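Local coordinates for MlnE (Bacillus amyloliquefaciens subsp. plantarum, PDB 5D2E), which contains an N-terminal B-type ketoreductase of the macrolactin assembly line, which binds NADP and probably reduces beta-keto groups of the growing polyketide, at residues K57-F62 against E81-Y86; R124-I129 against K170-Y175. One frame throughout, in Å; residues are numbered along the deposited sequence.

Contact 1. Residues K57-F62 against E81-Y86; sequences KEPILF and EAPFIY
Ile60 and Phe62 alternate with Pro83 and Ile85 in the backbone bonding that joins two parallel strands, whose short axes approach to 4.8 Å at an angle of 15°. Ile60 N donates to Pro83 O, Ile60 O accepts from Ile85 N at 2.7 Å, and Phe62 N returns to Ile85 O. Ile85 thus bonds through both its N and its O, the pattern of a regular parallel pair.

Aromatic contacts fill the face that carries Ile60, Phe62, Phe84 and Tyr86. The methyl CG2 of Ile60 meets the edge of the Phe84 ring near its plane, 3.7 Å from CD1. Phe62 has CG anti to its backbone N (chi1 -162°), and its ring runs alongside that of Tyr86; the planes differ by 22° but are slid apart, with Phe62 CD1 3.7 Å from Tyr86 CE2. Toward Phe84 the Phe62 ring is oblique. Met73 of helix 70-76 touches both Phe62 and Phe84, while Tyr86 OH bonds to Asp66 O and Met69 N.

On the other face Leu61 CD1 reaches Ile85 CG2 at 3.6 Å. Before the strands, Ala82 CB packs 3.6 Å from Glu58 O, and Pro59 lies beside Pro83.

Between the segments, polar side chains come together at the loop end, where one water accepts from Lys57 NZ at 3.3 Å and donates to Glu81 OE1 at 2.7 Å.

The chemistry is therefore graded: a water-mediated charge pair at the exposed start passes through alanine and proline packing into a buried aromatic cluster, in the first crossover of a Rossmann-like subdomain.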
loop_
_atom_site.group_PDB
_atom_site.type_symbol
_atom_site.label_atom_id
_atom_site.label_comp_id
_atom_site.label_asym_id
_atom_site.label_seq_id
_atom_site.Cartn_x
_atom_site.Cartn_y
_atom_site.Cartn_z
ATOM N N LYS A 57 28.067 16.118 11.191
ATOM C CA LYS A 57 28.835 16.613 10.099
ATOM C C LYS A 57 29.412 15.430 9.323
ATOM O O LYS A 57 30.560 15.053 9.507
ATOM C CB LYS A 57 29.898 17.562 10.628
ATOM C CG LYS A 57 30.800 18.145 9.552
ATOM C CD LYS A 57 31.540 19.393 10.050
ATOM C CE LYS A 57 32.366 19.125 11.302
ATOM N NZ LYS A 57 33.058 20.352 11.763
ATOM N N GLU A 58 28.588 14.827 8.468
ATOM C CA GLU A 58 28.919 13.635 7.754
ATOM C C GLU A 58 28.426 13.762 6.317
ATOM O O GLU A 58 27.589 14.591 6.052
ATOM C CB GLU A 58 28.235 12.459 8.443
ATOM C CG GLU A 58 28.935 12.031 9.723
ATOM C CD GLU A 58 28.175 10.906 10.332
ATOM O OE1 GLU A 58 28.429 9.748 9.978
ATOM O OE2 GLU A 58 27.215 11.185 11.065
ATOM N N PRO A 59 28.966 12.945 5.388
ATOM C CA PRO A 59 28.648 13.058 3.972
ATOM C C PRO A 59 27.138 12.830 3.709
ATOM O O PRO A 59 26.459 12.101 4.422
ATOM C CB PRO A 59 29.518 12.000 3.326
ATOM C CG PRO A 59 30.661 11.779 4.309
ATOM C CD PRO A 59 29.992 11.923 5.639
ATOM N N ILE A 60 26.648 13.595 2.773
ATOM C CA ILE A 60 25.289 13.541 2.267
ATOM C C ILE A 60 25.314 12.917 0.850
ATOM O O ILE A 60 26.169 13.301 0.003
ATOM C CB ILE A 60 24.755 14.958 2.154
ATOM C CG1 ILE A 60 24.731 15.605 3.519
ATOM C CG2 ILE A 60 23.383 14.972 1.446
ATOM C CD1 ILE A 60 24.564 17.126 3.414
ATOM N N LEU A 61 24.414 11.979 0.577
ATOM C CA LEU A 61 24.335 11.301 -0.701
ATOM C C LEU A 61 22.944 11.586 -1.262
ATOM O O LEU A 61 21.957 11.291 -0.615
ATOM C CB LEU A 61 24.536 9.799 -0.497
ATOM C CG LEU A 61 24.308 8.937 -1.711
ATOM C CD1 LEU A 61 25.269 9.281 -2.835
ATOM C CD2 LEU A 61 24.510 7.473 -1.297
ATOM N N PHE A 62 22.874 12.134 -2.473
ATOM C CA PHE A 62 21.648 12.610 -3.072
ATOM C C PHE A 62 21.499 11.971 -4.387
ATOM O O PHE A 62 22.380 12.132 -5.250
ATOM C CB PHE A 62 21.814 14.159 -3.256
ATOM C CG PHE A 62 20.524 14.937 -3.462
ATOM C CD1 PHE A 62 19.753 14.746 -4.583
ATOM C CD2 PHE A 62 20.100 15.855 -2.529
ATOM C CE1 PHE A 62 18.577 15.438 -4.800
ATOM C CE2 PHE A 62 18.893 16.579 -2.727
ATOM C CZ PHE A 62 18.142 16.348 -3.869
ATOM N N GLU A 81 30.807 21.467 6.148
ATOM C CA GLU A 81 32.155 20.925 5.856
ATOM C C GLU A 81 32.189 19.415 5.949
ATOM O O GLU A 81 32.771 18.814 6.883
ATOM C CB GLU A 81 33.182 21.542 6.787
ATOM C CG GLU A 81 33.378 22.997 6.366
ATOM C CD GLU A 81 34.362 23.748 7.233
ATOM O OE1 GLU A 81 34.473 23.452 8.447
ATOM O OE2 GLU A 81 34.984 24.646 6.661
ATOM N N ALA A 82 31.451 18.823 5.024
ATOM C CA ALA A 82 31.502 17.382 4.761
ATOM C C ALA A 82 31.088 17.204 3.315
ATOM O O ALA A 82 30.356 18.043 2.758
ATOM C CB ALA A 82 30.538 16.634 5.668
ATOM N N PRO A 83 31.485 16.113 2.696
ATOM C CA PRO A 83 31.183 15.997 1.270
ATOM C C PRO A 83 29.692 15.943 0.921
ATOM O O PRO A 83 28.918 15.348 1.658
ATOM C CB PRO A 83 31.815 14.688 0.868
ATOM C CG PRO A 83 32.786 14.337 1.950
ATOM C CD PRO A 83 32.442 15.095 3.176
ATOM N N PHE A 84 29.352 16.478 -0.251
ATOM C CA PHE A 84 28.035 16.293 -0.854
ATOM C C PHE A 84 28.186 15.481 -2.119
ATOM O O PHE A 84 28.931 15.844 -3.046
ATOM C CB PHE A 84 27.414 17.666 -1.083
ATOM C CG PHE A 84 26.081 17.643 -1.757
ATOM C CD1 PHE A 84 24.956 17.203 -1.084
ATOM C CD2 PHE A 84 25.947 18.054 -3.075
ATOM C CE1 PHE A 84 23.735 17.197 -1.710
ATOM C CE2 PHE A 84 24.710 18.083 -3.679
ATOM C CZ PHE A 84 23.612 17.648 -3.004
ATOM N N ILE A 85 27.575 14.292 -2.139
ATOM C CA ILE A 85 27.677 13.399 -3.284
ATOM C C ILE A 85 26.371 13.449 -4.075
ATOM O O ILE A 85 25.276 13.216 -3.513
ATOM C CB ILE A 85 27.938 11.957 -2.804
ATOM C CG1 ILE A 85 29.135 11.923 -1.819
ATOM C CG2 ILE A 85 28.130 11.042 -3.992
ATOM C CD1 ILE A 85 30.494 12.389 -2.376
ATOM N N TYR A 86 26.450 13.718 -5.351
ATOM C CA TYR A 86 25.237 13.921 -6.174
ATOM C C TYR A 86 25.243 13.010 -7.350
ATOM O O TYR A 86 26.130 13.021 -8.214
ATOM C CB TYR A 86 25.108 15.375 -6.580
ATOM C CG TYR A 86 23.818 15.782 -7.194
ATOM C CD1 TYR A 86 23.619 15.674 -8.546
ATOM C CD2 TYR A 86 22.807 16.366 -6.442
ATOM C CE1 TYR A 86 22.416 16.096 -9.116
ATOM C CE2 TYR A 86 21.628 16.810 -7.011
ATOM C CZ TYR A 86 21.414 16.638 -8.336
ATOM O OH TYR A 86 20.254 17.088 -8.974
HETATM O O HOH W 1 32.283 23.023 10.029
#

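Contact 2. Residues R124-I129 against K170-Y175; sequences RPRHII and KAEILY
Ile128 and Ile129 pack against Ile173 and Leu174 in the tight, buried part of this parallel pair. Ile128 N gives a nearly straight bond to Glu172 O (2.9 Å, 175°), and Ile128 O accepts from Leu174 N. Side chains run alongside one another on both faces: Ile128 CG1 lies 4.1 Å from Ile173 CG1, while Ile129 CD1 reaches Leu174 CB at 3.8 Å.

The N-terminal end is polar and faces solvent more, with Lys170 exposed and Glu172 partly so. Arg126 NE donates to the anti lone pair of Glu172 OE2 at 2.7 Å, with the oxygen in the guanidinium plane, and NH2 adds a weak bond to the same oxygen. The Glu172 chain bends at chi2 (-66°), which sets CD; the carboxylate plane lies 21° from that of the guanidinium. Lys170 CB covers one guanidinium face, offset toward the rim. Glu172 N donates to Arg126 O; just before this bond in the chain, one water donates to both Pro125 O (2.8 Å) and Lys170 O (2.6 Å), linking two acceptors.

Arg126 NH1 also pairs with Glu58. Helix 222-233 packs on Ile129 and Leu174, and strands 60-64 and 205-214 flank the pair on its two sides.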
loop_
_atom_site.group_PDB
_atom_site.type_symbol
_atom_site.label_atom_id
_atom_site.label_comp_id
_atom_site.label_asym_id
_atom_site.label_seq_id
_atom_site.Cartn_x
_atom_site.Cartn_y
_atom_site.Cartn_z
ATOM N N ARG A 124 31.774 7.929 3.803
ATOM C CA ARG A 124 30.755 7.116 4.456
ATOM C C ARG A 124 29.488 8.002 4.701
ATOM O O ARG A 124 29.440 8.792 5.636
ATOM C CB ARG A 124 31.284 6.597 5.816
ATOM C CG ARG A 124 30.176 5.956 6.705
ATOM C CD ARG A 124 30.701 5.351 8.014
ATOM N NE ARG A 124 31.537 4.189 7.735
ATOM C CZ ARG A 124 32.195 3.493 8.644
ATOM N NH1 ARG A 124 32.101 3.816 9.919
ATOM N NH2 ARG A 124 32.894 2.436 8.257
ATOM N N PRO A 125 28.503 7.922 3.801
ATOM C CA PRO A 125 27.318 8.801 3.926
ATOM C C PRO A 125 26.526 8.446 5.142
ATOM O O PRO A 125 26.445 7.255 5.496
ATOM C CB PRO A 125 26.511 8.493 2.671
ATOM C CG PRO A 125 27.434 7.820 1.721
ATOM C CD PRO A 125 28.497 7.149 2.563
ATOM N N ARG A 126 25.934 9.447 5.762
ATOM C CA ARG A 126 24.952 9.250 6.764
ATOM C C ARG A 126 23.553 9.721 6.300
ATOM O O ARG A 126 22.568 9.029 6.454
ATOM C CB ARG A 126 25.305 10.014 7.997
ATOM C CG ARG A 126 24.923 9.215 9.254
ATOM C CD ARG A 126 24.149 10.067 10.152
ATOM N NE ARG A 126 23.534 9.317 11.244
ATOM C CZ ARG A 126 24.119 9.104 12.405
ATOM N NH1 ARG A 126 25.373 9.487 12.595
ATOM N NH2 ARG A 126 23.466 8.479 13.371
ATOM N N HIS A 127 23.485 10.867 5.648
ATOM C CA HIS A 127 22.218 11.380 5.156
ATOM C C HIS A 127 22.027 11.089 3.712
ATOM O O HIS A 127 22.800 11.531 2.908
ATOM C CB HIS A 127 22.154 12.864 5.415
ATOM C CG HIS A 127 22.663 13.203 6.771
ATOM N ND1 HIS A 127 21.844 13.228 7.877
ATOM C CD2 HIS A 127 23.932 13.337 7.231
ATOM C CE1 HIS A 127 22.568 13.435 8.952
ATOM N NE2 HIS A 127 23.839 13.510 8.589
ATOM N N ILE A 128 20.961 10.350 3.382
ATOM C CA ILE A 128 20.687 9.925 2.052
ATOM C C ILE A 128 19.387 10.567 1.642
ATOM O O ILE A 128 18.433 10.509 2.419
ATOM C CB ILE A 128 20.451 8.396 1.957
ATOM C CG1 ILE A 128 21.501 7.570 2.694
ATOM C CG2 ILE A 128 20.303 7.993 0.535
ATOM C CD1 ILE A 128 22.906 7.908 2.412
ATOM N N ILE A 129 19.384 11.184 0.449
ATOM C CA ILE A 129 18.227 11.798 -0.153
ATOM C C ILE A 129 17.933 11.002 -1.438
ATOM O O ILE A 129 18.733 10.885 -2.328
ATOM C CB ILE A 129 18.345 13.282 -0.483
ATOM C CG1 ILE A 129 18.812 14.106 0.740
ATOM C CG2 ILE A 129 17.057 13.787 -1.150
ATOM C CD1 ILE A 129 17.891 14.107 1.875
ATOM N N LYS A 170 25.001 3.453 10.060
ATOM C CA LYS A 170 23.757 4.132 10.355
ATOM C C LYS A 170 23.453 5.029 9.187
ATOM O O LYS A 170 24.352 5.618 8.583
ATOM C CB LYS A 170 23.897 5.008 11.571
ATOM C CG LYS A 170 23.767 4.291 12.895
ATOM C CD LYS A 170 23.481 5.291 14.025
ATOM C CE LYS A 170 22.834 4.585 15.205
ATOM N NZ LYS A 170 23.755 3.547 15.740
ATOM N N ALA A 171 22.182 5.165 8.861
ATOM C CA ALA A 171 21.803 6.085 7.760
ATOM C C ALA A 171 20.456 6.641 8.085
ATOM O O ALA A 171 19.595 5.951 8.700
ATOM C CB ALA A 171 21.756 5.368 6.443
ATOM N N GLU A 172 20.265 7.899 7.683
ATOM C CA GLU A 172 18.940 8.509 7.687
ATOM C C GLU A 172 18.574 8.710 6.248
ATOM O O GLU A 172 19.250 9.472 5.538
ATOM C CB GLU A 172 18.927 9.858 8.416
ATOM C CG GLU A 172 19.990 10.042 9.528
ATOM C CD GLU A 172 19.833 9.152 10.753
ATOM O OE1 GLU A 172 18.689 8.814 11.092
ATOM O OE2 GLU A 172 20.860 8.802 11.390
ATOM N N ILE A 173 17.511 8.057 5.818
ATOM C CA ILE A 173 17.126 8.030 4.406
ATOM C C ILE A 173 15.841 8.862 4.241
ATOM O O ILE A 173 14.864 8.590 4.938
ATOM C CB ILE A 173 16.849 6.628 3.921
ATOM C CG1 ILE A 173 18.110 5.737 4.032
ATOM C CG2 ILE A 173 16.323 6.692 2.479
ATOM C CD1 ILE A 173 18.168 4.893 5.304
ATOM N N LEU A 174 15.846 9.850 3.356
ATOM C CA LEU A 174 14.706 10.678 3.105
ATOM C C LEU A 174 14.333 10.452 1.696
ATOM O O LEU A 174 15.094 10.772 0.776
ATOM C CB LEU A 174 14.981 12.181 3.407
ATOM C CG LEU A 174 13.830 13.139 3.048
ATOM C CD1 LEU A 174 12.539 12.867 3.837
ATOM C CD2 LEU A 174 14.298 14.578 3.284
ATOM N N TYR A 175 13.150 9.858 1.505
ATOM C CA TYR A 175 12.565 9.574 0.240
ATOM C C TYR A 175 11.557 10.672 -0.070
ATOM O O TYR A 175 10.687 10.931 0.722
ATOM C CB TYR A 175 11.897 8.214 0.296
ATOM C CG TYR A 175 10.889 7.973 -0.770
ATOM C CD1 TYR A 175 11.248 7.716 -2.087
ATOM C CD2 TYR A 175 9.523 8.055 -0.468
ATOM C CE1 TYR A 175 10.261 7.566 -3.070
ATOM C CE2 TYR A 175 8.554 7.896 -1.450
ATOM C CZ TYR A 175 8.919 7.650 -2.726
ATOM O OH TYR A 175 7.866 7.452 -3.624
HETATM O O HOH W 2 26.885 6.034 8.017
#

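Overall arrangement
The two contacts, with centres about 10 Å apart, come in series along the chain: contact 1 closes before contact 2 opens. Strands 60-64 and 127-133 are direct neighbours, giving the parallel order 84-89, 60-64, 127-133, 171-180. Leu61 joins the pairs, with its O 2.8 Å from Ile129 N and its N 2.9 Å from His127 O, both probable hydrogen bonds. Phe62 CE2 also packs on Ile129 CG2 at 3.7 Å. Each contact closes a beta-alpha-beta unit, through helices 70-76 and 141-164. All four segments lie in the N-terminal Rossmann-like half, probably the structural subdomain of this ketoreductase, while NADP is bound in the C-terminal half by residues that lie between 280 and 452.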